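Local coordinates for protein leucine aminopeptidase (Legionella pneumophila, PDB 5GNE) that probably acts as a zinc-dependent aminopeptidase of the M28 family, removing residues from the amino ends of peptides, at residues Q116-L121 with G208-L213; I186-H191 with L366-E371; A261-D266 with T329-T334; K275-W280 with V302-G307; D284-G289 with S316-W321. All coordinates share one frame; numbering follows the deposited sequence.

Contact 1 of 5, residues Q116-L121 with G208-L213; sequences QTNQHL and GISVEL
T117 lays its methyl CG2 against the middle of the facing helix 202-221, 3.7 Å from S210 CB and 4.0 Å from L213 CD1. That methyl is anti to the backbone N of T117, while OG1 turns back to its own helix and makes a weak bond to the carbonyl oxygen of K113; a threonine thus offers carbon to its neighbour and keeps its hydroxyl at home. The small S210 suits the place where the two backbones come nearest, CA of T117 lying 5.5 Å from CA of S210. N118 reaches across beside it, and its ND2 makes a weak, bent hydrogen bond to S210 OG (3.2 Å, 127° at the hydrogen). Both polar ends have firmer partners near helix 202-221's start: N118 OD1 bonds S206 OG, and S210 OG bonds the carbonyl oxygen of S207. One turn further along, L121 and I209 cross at about a right angle, with L121 CD1 3.5 Å from I209 CG2, two branched aliphatic chains in a buried seam. The helix axes are 8.9 Å apart and run 140° from parallel. M358 of helix 355-373 touches N118 and S210, W140 of helix 132-151 packs on T117 and L121, and I209 rests on A190 of strand 185-191.

Contact 2 of 5, residues I186-H191 with L366-E371; sequences IVIGAH and LAFIVE. With ZN (zinc ion), chain D.
I186 and F368 slide past each other in opposite directions, the isoleucine rising from the strand as the phenylalanine descends from the helix, and I186 CG2 comes to 3.8 Å from F368 CE2. I188 passes the same ring in the same antiparallel manner, its CD1 4.1 Å from F368 CD2. Both methyls approach the ring obliquely. F368 CB points toward the strand, and CG lies anti to the backbone N (chi1 -170°). I188 meets I369 differently: the two chains cross at about a right angle, with I188 CD1 4.1 Å from I369 CG1. Beta-branched isoleucines suit an extended strand and give the broad apolar surface on which a helix can lie, and the flat phenylalanine spans two of them. At the far end of the strand H191 NE2 binds a zinc ion at 2.3 Å. The strand is hydrogen-bonded between 230-235 and 259-264, while F232 of strand 230-235 and M215 of helix 202-221 also touch I369, so helix 355-373 packs on the sheet beside helix 202-221.

Contact 3 of 5, residues A261-D266 with T329-T334; sequences AVMQLD and TYPSAT. With ZN (zinc ion), chain D.
Y330 runs beside Q264 where two strands of the central mixed sheet of the M28 peptidase domain pair in parallel at M263 and T329, and it reaches on to D266 in the loop beyond. From its CB, CG lies anti to the backbone N (chi1 179°); the side chain as a whole lies beside that of Q264, pointing the same way. Its CD1 lies 3.1 Å from the carbonyl oxygen of Q264, and Q264 CG sits over one face, offset toward the rim, in a CH-pi contact 4.3 Å from the ring centroid. CE1 and CZ then pass the backbone and CB of D266, and the hydroxyl at the tip donates to D266 O at 3.1 Å, tilted 27° from the carbonyl plane. A tyrosine suits this place because its flat ring spans the distance while its OH satisfies a buried carbonyl. Behind it, T329 N bonds V262 O and Q264 N bonds T329 O, the usual parallel pattern around M263. P331, lacking an N-H, meets the strand through carbon instead: its CD packs on M263 CG and its CG on L265 CD2. Q264 NE2 bonds S316 OG and D317 OD2; the S316 hydroxyl also bonds D266 OD2 and, as a second-shell group, probably steadies the carboxylate. H191 and D204 complete the site, in which D266 OD1 binds the zinc ion at 2.0 Å and OD2 at 2.5 Å.

Contact 4 of 5, residues K275-W280 with V302-G307; sequences KDQTIW and VKTPVG
I279 and V306 pair in parallel at the edge of the central sheet, where strand 279-282, helix 288-302 and strand 306-309 form a beta-alpha-beta unit. Backbone hydrogen bonds carry the pairing: I279 N donates to P305 O at 3.2 Å, and G307 N to I279 O at 2.9 Å. A CA-H...O contact from W280 CA to G307 O extends it. Polar side chains add little across the gap, since T304 OG1 gives Q277 O only a weak bond of 3.5 Å. T278 OG1 instead bonds D276 OD1 within its own segment, from above the carboxylate plane, which ties up the loop leading into the strand. Van der Waals contacts fill in around these bonds. T304 CG2 lies 4.0 Å from I279 CG1, the two side chains crossing at about a right angle, and T278 OG1 touches P305 CB at 3.8 Å. On the other side of the strand from I279, the indole of W280 lies close against G307; with no side chain here, the glycine lets CD1 come within 3.5 Å of its CA. The methyl CG2 of T278 sits over the centre of that indole, 3.6 Å above the plane.

Contact 5 of 5, residues D284-G289 with S316-W321; sequences DYVDKG and SDHVNW
Y285, H318 and V319 bury most of the surface here, joining the loop before helix 288-302 to the first turn of helix 318-323. The CB of Y285 points toward the facing helix. Its CD1 lies 4.0 Å from V319 CG2, the two side chains crossing obliquely. V319 has CG2 anti to its carbonyl carbon, and this methyl serves two neighbours, for it also lies 3.8 Å above the plane of the H318 ring, offset toward the rim. The small branched valine can thus touch both rings with one methyl. H318 carries CG between its backbone N and carbonyl carbon (chi1 65°), and the ring presents its CD2 edge to the loop. The carbonyl oxygen of Y285 lies near the ring plane, 3.3 Å from H318 CD2, while V286 CG1 approaches the same carbon obliquely at 3.9 Å. Further out, Y330 meets the H318 ring at about 50° between planes, and Y85 meets Y285 at a similar angle. The segment 316-321 also carries S316, near the zinc site. The loop and helix are therefore joined by van der Waals contacts and a carbonyl facing a ring carbon, with no conventional hydrogen bond between the segments. A carbonyl at that edge would be expected to interact favourably with the slightly positive C-H of an imidazole.

From the N terminus, contact 1 closes the first loop, bringing helix 111-123 against helix 202-221. Before it closes, strand 185-191 opens contact 2, whose partner helix 355-373 comes much later, so contacts 1 and 2 cross. Contacts 3, 4 and 5 all nest inside the long loop of contact 2. Contact 3 joins strands 259-264 and 328-332 in the central sheet and encloses the other two. Within it, contact 4 adds the edge strand 306-309 beside 279-282, and contact 5 ties the loop leading into helix 288-302 to helix 318-323; these two cross. Contacts 2 and 3 both reach the same zinc ion, and contacts 3 and 5 adjoin at the zinc site.

Contact 1 of 5, residues Q116-L121 with G208-L213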
# COMPACT_ATOMS: atom_id res chain seq x y z
N GLN A 116 12.11 -5.32 15.12
CA GLN A 116 13.29 -5.80 14.42
C GLN A 116 13.21 -5.54 12.91
O GLN A 116 14.20 -5.11 12.29
CB GLN A 116 13.50 -7.29 14.67
CG GLN A 116 14.86 -7.74 14.19
CD GLN A 116 15.21 -9.13 14.65
OE1 GLN A 116 14.47 -9.74 15.44
NE2 GLN A 116 16.35 -9.64 14.20
N THR A 117 12.03 -5.75 12.34
CA THR A 117 11.80 -5.52 10.91
C THR A 117 12.08 -4.07 10.56
O THR A 117 12.80 -3.78 9.61
CB THR A 117 10.36 -5.87 10.47
OG1 THR A 117 10.13 -7.26 10.65
CG2 THR A 117 10.17 -5.55 9.00
N ASN A 118 11.49 -3.15 11.33
CA ASN A 118 11.77 -1.74 11.12
C ASN A 118 13.24 -1.42 11.20
O ASN A 118 13.75 -0.65 10.40
CB ASN A 118 11.01 -0.89 12.12
CG ASN A 118 9.54 -0.81 11.79
OD1 ASN A 118 9.16 -0.26 10.75
ND2 ASN A 118 8.71 -1.35 12.68
N GLN A 119 13.94 -2.02 12.16
CA GLN A 119 15.37 -1.77 12.28
C GLN A 119 16.10 -2.21 11.02
O GLN A 119 16.99 -1.51 10.56
CB GLN A 119 15.96 -2.49 13.50
CG GLN A 119 15.51 -1.94 14.84
CD GLN A 119 16.08 -2.72 16.00
OE1 GLN A 119 15.85 -3.93 16.12
NE2 GLN A 119 16.83 -2.04 16.86
N HIS A 120 15.70 -3.33 10.43
CA HIS A 120 16.40 -3.79 9.24
C HIS A 120 16.15 -2.88 8.03
O HIS A 120 17.10 -2.46 7.37
CB HIS A 120 16.00 -5.23 8.90
CG HIS A 120 16.68 -5.77 7.68
ND1 HIS A 120 18.00 -6.18 7.67
CD2 HIS A 120 16.23 -5.92 6.40
CE1 HIS A 120 18.33 -6.58 6.45
NE2 HIS A 120 17.27 -6.44 5.67
N LEU A 121 14.89 -2.57 7.75
CA LEU A 121 14.54 -1.79 6.55
C LEU A 121 15.08 -0.37 6.62
O LEU A 121 15.45 0.23 5.62
CB LEU A 121 13.03 -1.73 6.33
CG LEU A 121 12.39 -3.09 6.07
CD1 LEU A 121 10.87 -2.97 6.03
CD2 LEU A 121 12.96 -3.72 4.80
N GLY A 208 4.37 0.03 7.65
CA GLY A 208 3.41 -0.81 6.98
C GLY A 208 3.93 -2.20 6.66
O GLY A 208 3.28 -3.20 6.97
N ILE A 209 5.12 -2.27 6.08
CA ILE A 209 5.75 -3.55 5.79
C ILE A 209 5.90 -4.39 7.05
O ILE A 209 5.57 -5.57 7.07
CB ILE A 209 7.15 -3.36 5.18
CG1 ILE A 209 7.05 -2.82 3.76
CG2 ILE A 209 7.91 -4.69 5.20
CD1 ILE A 209 6.47 -3.82 2.78
N SER A 210 6.42 -3.78 8.12
CA SER A 210 6.65 -4.56 9.33
C SER A 210 5.33 -5.13 9.87
O SER A 210 5.27 -6.27 10.33
CB SER A 210 7.35 -3.70 10.40
OG SER A 210 6.45 -2.76 10.98
N VAL A 211 4.29 -4.31 9.85
CA VAL A 211 3.00 -4.74 10.36
C VAL A 211 2.46 -5.96 9.63
O VAL A 211 1.98 -6.91 10.26
CB VAL A 211 1.99 -3.59 10.31
CG1 VAL A 211 0.55 -4.09 10.50
CG2 VAL A 211 2.38 -2.54 11.37
N GLU A 212 2.56 -5.97 8.31
CA GLU A 212 2.02 -7.09 7.55
C GLU A 212 2.91 -8.30 7.66
O GLU A 212 2.42 -9.43 7.58
CB GLU A 212 1.76 -6.70 6.08
CG GLU A 212 2.97 -6.51 5.20
CD GLU A 212 2.59 -6.31 3.73
OE1 GLU A 212 1.45 -6.65 3.32
OE2 GLU A 212 3.42 -5.77 2.97
N LEU A 213 4.22 -8.08 7.83
CA LEU A 213 5.12 -9.21 8.04
C LEU A 213 4.78 -9.93 9.32
O LEU A 213 4.69 -11.16 9.33
CB LEU A 213 6.58 -8.77 8.06
CG LEU A 213 7.29 -9.03 6.73
CD1 LEU A 213 8.68 -8.46 6.75
CD2 LEU A 213 7.33 -10.54 6.40

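Contact 2 of 5, residues I186-H191 with L366-E371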
# COMPACT_ATOMS: atom_id res chain seq x y z
N ILE A 186 -8.15 -12.41 0.19
CA ILE A 186 -7.97 -11.20 0.95
C ILE A 186 -6.58 -10.72 0.64
O ILE A 186 -5.69 -11.53 0.50
CB ILE A 186 -8.17 -11.43 2.44
CG1 ILE A 186 -9.61 -11.84 2.68
CG2 ILE A 186 -7.92 -10.16 3.24
CD1 ILE A 186 -9.77 -12.49 4.01
N VAL A 187 -6.43 -9.42 0.43
CA VAL A 187 -5.14 -8.84 0.12
C VAL A 187 -4.72 -7.82 1.19
O VAL A 187 -5.49 -6.90 1.55
CB VAL A 187 -5.13 -8.17 -1.27
CG1 VAL A 187 -3.81 -7.46 -1.51
CG2 VAL A 187 -5.39 -9.19 -2.36
N ILE A 188 -3.50 -7.98 1.67
CA ILE A 188 -2.82 -7.02 2.52
C ILE A 188 -1.62 -6.48 1.75
O ILE A 188 -0.82 -7.27 1.19
CB ILE A 188 -2.28 -7.66 3.84
CG1 ILE A 188 -3.27 -8.66 4.42
CG2 ILE A 188 -1.88 -6.56 4.82
CD1 ILE A 188 -4.58 -8.03 4.83
N GLY A 189 -1.42 -5.18 1.74
CA GLY A 189 -0.31 -4.62 1.00
C GLY A 189 0.32 -3.44 1.70
O GLY A 189 -0.32 -2.76 2.51
N ALA A 190 1.59 -3.20 1.39
CA ALA A 190 2.32 -2.03 1.87
C ALA A 190 3.39 -1.77 0.85
O ALA A 190 3.75 -2.67 0.11
CB ALA A 190 2.92 -2.30 3.26
N HIS A 191 3.91 -0.56 0.75
CA HIS A 191 4.97 -0.33 -0.22
C HIS A 191 6.34 -0.32 0.43
O HIS A 191 6.51 0.17 1.54
CB HIS A 191 4.71 0.95 -1.02
CG HIS A 191 4.97 2.23 -0.29
ND1 HIS A 191 6.21 2.85 -0.31
CD2 HIS A 191 4.14 3.08 0.35
CE1 HIS A 191 6.14 3.99 0.35
NE2 HIS A 191 4.90 4.16 0.76
N LEU A 366 -5.11 -8.40 11.84
CA LEU A 366 -5.42 -9.79 12.16
C LEU A 366 -6.92 -10.01 12.35
O LEU A 366 -7.45 -11.03 11.92
CB LEU A 366 -4.63 -10.23 13.38
CG LEU A 366 -3.13 -10.46 13.10
CD1 LEU A 366 -2.29 -10.68 14.35
CD2 LEU A 366 -2.95 -11.61 12.15
N ALA A 367 -7.61 -9.08 13.01
CA ALA A 367 -9.08 -9.14 13.10
C ALA A 367 -9.71 -9.12 11.69
O ALA A 367 -10.64 -9.89 11.36
CB ALA A 367 -9.60 -8.00 13.93
N PHE A 368 -9.18 -8.23 10.85
CA PHE A 368 -9.55 -8.16 9.45
C PHE A 368 -9.42 -9.53 8.77
O PHE A 368 -10.36 -10.04 8.19
CB PHE A 368 -8.68 -7.11 8.78
CG PHE A 368 -9.10 -6.75 7.39
CD1 PHE A 368 -10.15 -5.87 7.16
CD2 PHE A 368 -8.36 -7.22 6.30
CE1 PHE A 368 -10.50 -5.52 5.85
CE2 PHE A 368 -8.70 -6.87 5.01
CZ PHE A 368 -9.77 -6.02 4.78
N ILE A 369 -8.24 -10.12 8.90
CA ILE A 369 -7.97 -11.42 8.31
C ILE A 369 -8.87 -12.53 8.89
O ILE A 369 -9.37 -13.37 8.16
CB ILE A 369 -6.51 -11.80 8.49
CG1 ILE A 369 -5.62 -10.97 7.56
CG2 ILE A 369 -6.28 -13.26 8.15
CD1 ILE A 369 -4.17 -11.27 7.78
N VAL A 370 -9.11 -12.52 10.20
CA VAL A 370 -9.92 -13.59 10.78
C VAL A 370 -11.38 -13.43 10.39
O VAL A 370 -12.03 -14.38 9.95
CB VAL A 370 -9.80 -13.63 12.33
CG1 VAL A 370 -10.85 -14.56 12.93
CG2 VAL A 370 -8.42 -14.09 12.74
N GLU A 371 -11.94 -12.24 10.57
CA GLU A 371 -13.36 -12.12 10.35
C GLU A 371 -13.74 -12.24 8.86
O GLU A 371 -14.83 -12.73 8.54
CB GLU A 371 -13.89 -10.85 10.97
CG GLU A 371 -13.66 -10.83 12.49
CD GLU A 371 -14.59 -11.77 13.25
OE1 GLU A 371 -15.40 -12.47 12.61
OE2 GLU A 371 -14.53 -11.81 14.49
ZN ZN D . 3.65 5.82 1.72

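Contact 3 of 5, residues A261-D266 with T329-T334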
# COMPACT_ATOMS: atom_id res chain seq x y z
N ALA A 261 -11.44 -8.25 -0.85
CA ALA A 261 -11.06 -7.19 0.07
C ALA A 261 -9.58 -6.90 0.08
O ALA A 261 -8.76 -7.82 0.07
CB ALA A 261 -11.49 -7.53 1.49
N VAL A 262 -9.27 -5.62 0.16
CA VAL A 262 -7.90 -5.13 0.13
C VAL A 262 -7.68 -4.11 1.26
O VAL A 262 -8.44 -3.14 1.43
CB VAL A 262 -7.57 -4.50 -1.25
CG1 VAL A 262 -6.10 -4.01 -1.27
CG2 VAL A 262 -7.81 -5.50 -2.38
N MET A 263 -6.62 -4.36 2.04
CA MET A 263 -6.13 -3.43 3.06
C MET A 263 -4.80 -2.84 2.66
O MET A 263 -3.89 -3.55 2.26
CB MET A 263 -5.94 -4.13 4.39
CG MET A 263 -5.39 -3.21 5.54
SD MET A 263 -5.37 -4.03 7.10
CE MET A 263 -6.99 -3.69 7.58
N GLN A 264 -4.71 -1.51 2.76
CA GLN A 264 -3.46 -0.81 2.49
C GLN A 264 -2.89 -0.26 3.76
O GLN A 264 -3.57 0.45 4.52
CB GLN A 264 -3.67 0.32 1.49
CG GLN A 264 -2.47 1.20 1.28
CD GLN A 264 -1.32 0.57 0.52
OE1 GLN A 264 -1.36 -0.61 0.16
NE2 GLN A 264 -0.27 1.37 0.28
N LEU A 265 -1.62 -0.58 3.98
CA LEU A 265 -0.89 -0.11 5.13
C LEU A 265 0.19 0.84 4.66
O LEU A 265 1.26 0.41 4.25
CB LEU A 265 -0.28 -1.30 5.87
CG LEU A 265 -1.34 -2.24 6.48
CD1 LEU A 265 -0.72 -3.57 6.87
CD2 LEU A 265 -1.99 -1.57 7.72
N ASP A 266 -0.09 2.13 4.74
CA ASP A 266 0.89 3.13 4.39
C ASP A 266 0.99 4.13 5.57
O ASP A 266 0.07 4.91 5.80
CB ASP A 266 0.47 3.77 3.07
CG ASP A 266 1.57 4.53 2.41
OD1 ASP A 266 2.67 4.66 3.00
OD2 ASP A 266 1.35 4.97 1.26
N THR A 329 -9.79 -0.81 1.75
CA THR A 329 -9.80 -0.03 2.99
C THR A 329 -8.38 0.38 3.38
O THR A 329 -7.42 -0.34 3.11
CB THR A 329 -10.46 -0.80 4.15
OG1 THR A 329 -10.50 0.04 5.30
CG2 THR A 329 -9.68 -2.04 4.50
N TYR A 330 -8.24 1.54 4.00
CA TYR A 330 -6.92 2.12 4.30
C TYR A 330 -6.86 2.76 5.69
O TYR A 330 -7.20 3.93 5.85
CB TYR A 330 -6.55 3.12 3.18
CG TYR A 330 -5.22 3.87 3.30
CD1 TYR A 330 -4.22 3.49 4.20
CD2 TYR A 330 -4.98 4.96 2.49
CE1 TYR A 330 -3.03 4.21 4.29
CE2 TYR A 330 -3.79 5.68 2.57
CZ TYR A 330 -2.84 5.30 3.47
OH TYR A 330 -1.67 6.03 3.51
N PRO A 331 -6.44 2.00 6.71
CA PRO A 331 -6.21 2.61 8.04
C PRO A 331 -4.88 3.38 8.07
O PRO A 331 -3.86 2.88 7.57
CB PRO A 331 -6.18 1.40 8.98
CG PRO A 331 -5.66 0.28 8.12
CD PRO A 331 -6.20 0.54 6.72
N SER A 332 -4.87 4.56 8.67
CA SER A 332 -3.66 5.38 8.71
C SER A 332 -3.28 5.93 10.11
O SER A 332 -4.13 6.26 10.93
CB SER A 332 -3.84 6.54 7.74
OG SER A 332 -2.66 7.30 7.64
N ALA A 333 -1.97 6.04 10.35
CA ALA A 333 -1.40 6.55 11.59
C ALA A 333 -1.79 7.99 11.94
O ALA A 333 -1.91 8.33 13.11
CB ALA A 333 0.13 6.42 11.55
N THR A 334 -1.97 8.84 10.92
CA THR A 334 -2.20 10.28 11.13
C THR A 334 -3.38 10.79 10.31
O THR A 334 -3.80 10.14 9.35
CB THR A 334 -0.96 11.12 10.76
OG1 THR A 334 -0.63 10.88 9.39
CG2 THR A 334 0.24 10.74 11.61
ZN ZN D . 3.65 5.82 1.72

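Contact 4 of 5, residues K275-W280 with V302-G307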
# COMPACT_ATOMS: atom_id res chain seq x y z
N LYS A 275 0.62 9.79 22.94
CA LYS A 275 -0.36 8.96 23.63
C LYS A 275 -1.76 9.16 23.05
O LYS A 275 -2.76 8.93 23.73
CB LYS A 275 -0.34 9.19 25.14
CG LYS A 275 -0.28 10.62 25.62
CD LYS A 275 0.74 10.73 26.76
CE LYS A 275 0.49 11.94 27.66
NZ LYS A 275 1.41 11.98 28.84
N ASP A 276 -1.83 9.56 21.79
CA ASP A 276 -3.11 9.74 21.11
C ASP A 276 -3.81 8.38 20.90
O ASP A 276 -4.98 8.28 21.20
CB ASP A 276 -2.96 10.50 19.78
CG ASP A 276 -4.29 11.12 19.32
OD1 ASP A 276 -5.38 10.66 19.75
OD2 ASP A 276 -4.24 12.06 18.49
N GLN A 277 -3.16 7.34 20.35
CA GLN A 277 -3.92 6.07 20.11
C GLN A 277 -5.12 6.06 19.17
O GLN A 277 -5.67 5.00 18.91
CB GLN A 277 -4.36 5.46 21.45
CG GLN A 277 -3.99 4.03 21.71
CD GLN A 277 -4.01 3.67 23.17
OE1 GLN A 277 -4.23 2.50 23.53
NE2 GLN A 277 -3.45 4.58 23.97
N THR A 278 -5.50 7.20 18.61
CA THR A 278 -6.53 7.21 17.56
C THR A 278 -5.99 6.61 16.27
O THR A 278 -4.85 6.87 15.89
CB THR A 278 -7.07 8.65 17.27
OG1 THR A 278 -7.62 9.21 18.47
CG2 THR A 278 -8.14 8.60 16.20
N ILE A 279 -6.78 5.77 15.61
CA ILE A 279 -6.43 5.37 14.26
C ILE A 279 -7.45 5.96 13.27
O ILE A 279 -8.65 5.93 13.50
CB ILE A 279 -6.34 3.84 14.14
CG1 ILE A 279 -5.15 3.37 15.00
CG2 ILE A 279 -6.13 3.43 12.69
CD1 ILE A 279 -4.94 1.85 15.05
N TRP A 280 -6.95 6.48 12.16
CA TRP A 280 -7.78 7.19 11.19
C TRP A 280 -8.04 6.35 9.94
O TRP A 280 -7.12 5.75 9.38
CB TRP A 280 -7.11 8.52 10.80
CG TRP A 280 -7.18 9.57 11.87
CD1 TRP A 280 -8.19 10.46 12.07
CD2 TRP A 280 -6.23 9.80 12.93
NE1 TRP A 280 -7.91 11.25 13.16
CE2 TRP A 280 -6.72 10.86 13.71
CE3 TRP A 280 -5.01 9.21 13.28
CZ2 TRP A 280 -6.03 11.36 14.82
CZ3 TRP A 280 -4.33 9.70 14.39
CH2 TRP A 280 -4.84 10.76 15.14
N VAL A 302 -9.74 -3.79 18.69
CA VAL A 302 -8.53 -3.04 18.99
C VAL A 302 -8.81 -2.07 20.13
O VAL A 302 -7.89 -1.57 20.78
CB VAL A 302 -7.99 -2.31 17.75
CG1 VAL A 302 -6.58 -1.79 18.01
CG2 VAL A 302 -7.93 -3.26 16.58
N LYS A 303 -10.10 -1.82 20.37
CA LYS A 303 -10.59 -0.87 21.37
C LYS A 303 -9.85 0.45 21.27
O LYS A 303 -9.24 0.93 22.21
CB LYS A 303 -10.44 -1.49 22.76
CG LYS A 303 -11.16 -2.86 22.88
CD LYS A 303 -12.55 -2.79 23.51
CE LYS A 303 -12.95 -4.13 24.14
NZ LYS A 303 -14.43 -4.32 24.25
N THR A 304 -9.93 1.04 20.08
CA THR A 304 -9.28 2.30 19.76
C THR A 304 -10.30 3.33 19.30
O THR A 304 -11.34 2.97 18.75
CB THR A 304 -8.18 2.04 18.66
OG1 THR A 304 -6.91 1.79 19.28
CG2 THR A 304 -8.03 3.18 17.71
N PRO A 305 -10.07 4.62 19.60
CA PRO A 305 -10.95 5.63 19.00
C PRO A 305 -10.81 5.60 17.48
O PRO A 305 -9.69 5.47 16.97
CB PRO A 305 -10.46 6.96 19.57
CG PRO A 305 -9.57 6.61 20.68
CD PRO A 305 -9.04 5.23 20.46
N VAL A 306 -11.92 5.71 16.77
CA VAL A 306 -11.87 5.68 15.31
C VAL A 306 -12.01 7.07 14.71
O VAL A 306 -13.06 7.68 14.83
CB VAL A 306 -12.97 4.82 14.74
CG1 VAL A 306 -12.89 4.81 13.22
CG2 VAL A 306 -12.90 3.42 15.32
N GLY A 307 -10.95 7.57 14.09
CA GLY A 307 -11.02 8.82 13.34
C GLY A 307 -11.17 8.67 11.83
O GLY A 307 -11.11 7.56 11.28

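Contact 5 of 5, residues D284-G289 with S316-W321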
# COMPACT_ATOMS: atom_id res chain seq x y z
N ASP A 284 -12.06 8.72 1.12
CA ASP A 284 -12.15 8.75 -0.34
C ASP A 284 -11.33 7.64 -1.01
O ASP A 284 -10.30 7.20 -0.50
CB ASP A 284 -11.80 10.16 -0.88
CG ASP A 284 -10.54 10.74 -0.27
OD1 ASP A 284 -9.48 10.09 -0.33
OD2 ASP A 284 -10.62 11.88 0.27
N TYR A 285 -11.81 7.20 -2.16
CA TYR A 285 -11.10 6.21 -2.94
C TYR A 285 -10.95 4.88 -2.20
O TYR A 285 -10.01 4.14 -2.43
CB TYR A 285 -9.73 6.75 -3.37
CG TYR A 285 -9.77 7.40 -4.73
CD1 TYR A 285 -9.57 6.63 -5.88
CD2 TYR A 285 -10.03 8.75 -4.88
CE1 TYR A 285 -9.62 7.20 -7.14
CE2 TYR A 285 -10.09 9.32 -6.13
CZ TYR A 285 -9.88 8.54 -7.26
OH TYR A 285 -9.93 9.11 -8.50
N VAL A 286 -11.92 4.59 -1.34
CA VAL A 286 -12.00 3.33 -0.59
C VAL A 286 -13.44 2.85 -0.65
O VAL A 286 -14.31 3.60 -1.05
CB VAL A 286 -11.58 3.48 0.90
CG1 VAL A 286 -10.09 3.75 1.01
CG2 VAL A 286 -12.37 4.62 1.55
N ASP A 287 -13.68 1.60 -0.30
CA ASP A 287 -15.03 1.05 -0.19
C ASP A 287 -15.63 1.47 1.14
O ASP A 287 -15.03 1.22 2.19
CB ASP A 287 -15.02 -0.47 -0.28
CG ASP A 287 -16.41 -1.07 -0.36
OD1 ASP A 287 -16.88 -1.69 0.61
OD2 ASP A 287 -17.03 -0.92 -1.43
N LYS A 288 -16.80 2.08 1.10
CA LYS A 288 -17.45 2.54 2.33
C LYS A 288 -17.88 1.37 3.19
O LYS A 288 -17.66 1.40 4.39
CB LYS A 288 -18.66 3.43 2.00
CG LYS A 288 -19.43 4.05 3.19
CD LYS A 288 -18.60 5.01 4.04
CE LYS A 288 -19.41 5.64 5.19
NZ LYS A 288 -20.49 6.60 4.75
N GLY A 289 -18.37 0.31 2.57
CA GLY A 289 -18.72 -0.92 3.27
C GLY A 289 -17.55 -1.56 4.01
O GLY A 289 -17.63 -1.82 5.21
N SER A 316 -2.27 6.64 -2.54
CA SER A 316 -1.47 5.48 -2.20
C SER A 316 -1.96 4.28 -2.97
O SER A 316 -2.92 4.39 -3.74
CB SER A 316 -1.52 5.23 -0.69
OG SER A 316 -0.52 4.30 -0.31
N ASP A 317 -1.35 3.12 -2.74
CA ASP A 317 -1.56 1.98 -3.64
C ASP A 317 -3.01 1.51 -3.72
O ASP A 317 -3.40 0.93 -4.73
CB ASP A 317 -0.64 0.83 -3.23
CG ASP A 317 0.82 1.22 -3.30
OD1 ASP A 317 1.27 1.53 -4.42
OD2 ASP A 317 1.53 1.23 -2.25
N HIS A 318 -3.79 1.75 -2.67
CA HIS A 318 -5.20 1.38 -2.66
C HIS A 318 -5.92 1.91 -3.89
O HIS A 318 -6.80 1.24 -4.43
CB HIS A 318 -5.88 1.87 -1.37
CG HIS A 318 -5.93 3.36 -1.24
ND1 HIS A 318 -4.79 4.13 -1.09
CD2 HIS A 318 -6.97 4.22 -1.24
CE1 HIS A 318 -5.13 5.40 -1.01
NE2 HIS A 318 -6.45 5.48 -1.10
N VAL A 319 -5.49 3.08 -4.36
CA VAL A 319 -6.04 3.73 -5.55
C VAL A 319 -6.02 2.83 -6.78
O VAL A 319 -6.97 2.81 -7.56
CB VAL A 319 -5.29 5.07 -5.81
CG1 VAL A 319 -5.51 5.59 -7.22
CG2 VAL A 319 -5.74 6.10 -4.78
N ASN A 320 -4.94 2.10 -6.99
CA ASN A 320 -4.90 1.17 -8.12
C ASN A 320 -5.93 0.04 -7.99
O ASN A 320 -6.55 -0.38 -8.99
CB ASN A 320 -3.50 0.63 -8.30
CG ASN A 320 -2.58 1.65 -8.94
OD1 ASN A 320 -2.95 2.30 -9.92
ND2 ASN A 320 -1.38 1.83 -8.38
N TRP A 321 -6.16 -0.44 -6.78
CA TRP A 321 -7.21 -1.42 -6.59
C TRP A 321 -8.61 -0.84 -6.87
O TRP A 321 -9.40 -1.44 -7.60
CB TRP A 321 -7.14 -2.03 -5.18
CG TRP A 321 -5.92 -2.89 -4.95
CD1 TRP A 321 -4.75 -2.49 -4.38
CD2 TRP A 321 -5.73 -4.28 -5.35
NE1 TRP A 321 -3.84 -3.55 -4.37
CE2 TRP A 321 -4.42 -4.65 -4.95
CE3 TRP A 321 -6.54 -5.23 -5.98
CZ2 TRP A 321 -3.89 -5.93 -5.16
CZ3 TRP A 321 -6.01 -6.53 -6.20
CH2 TRP A 321 -4.70 -6.86 -5.79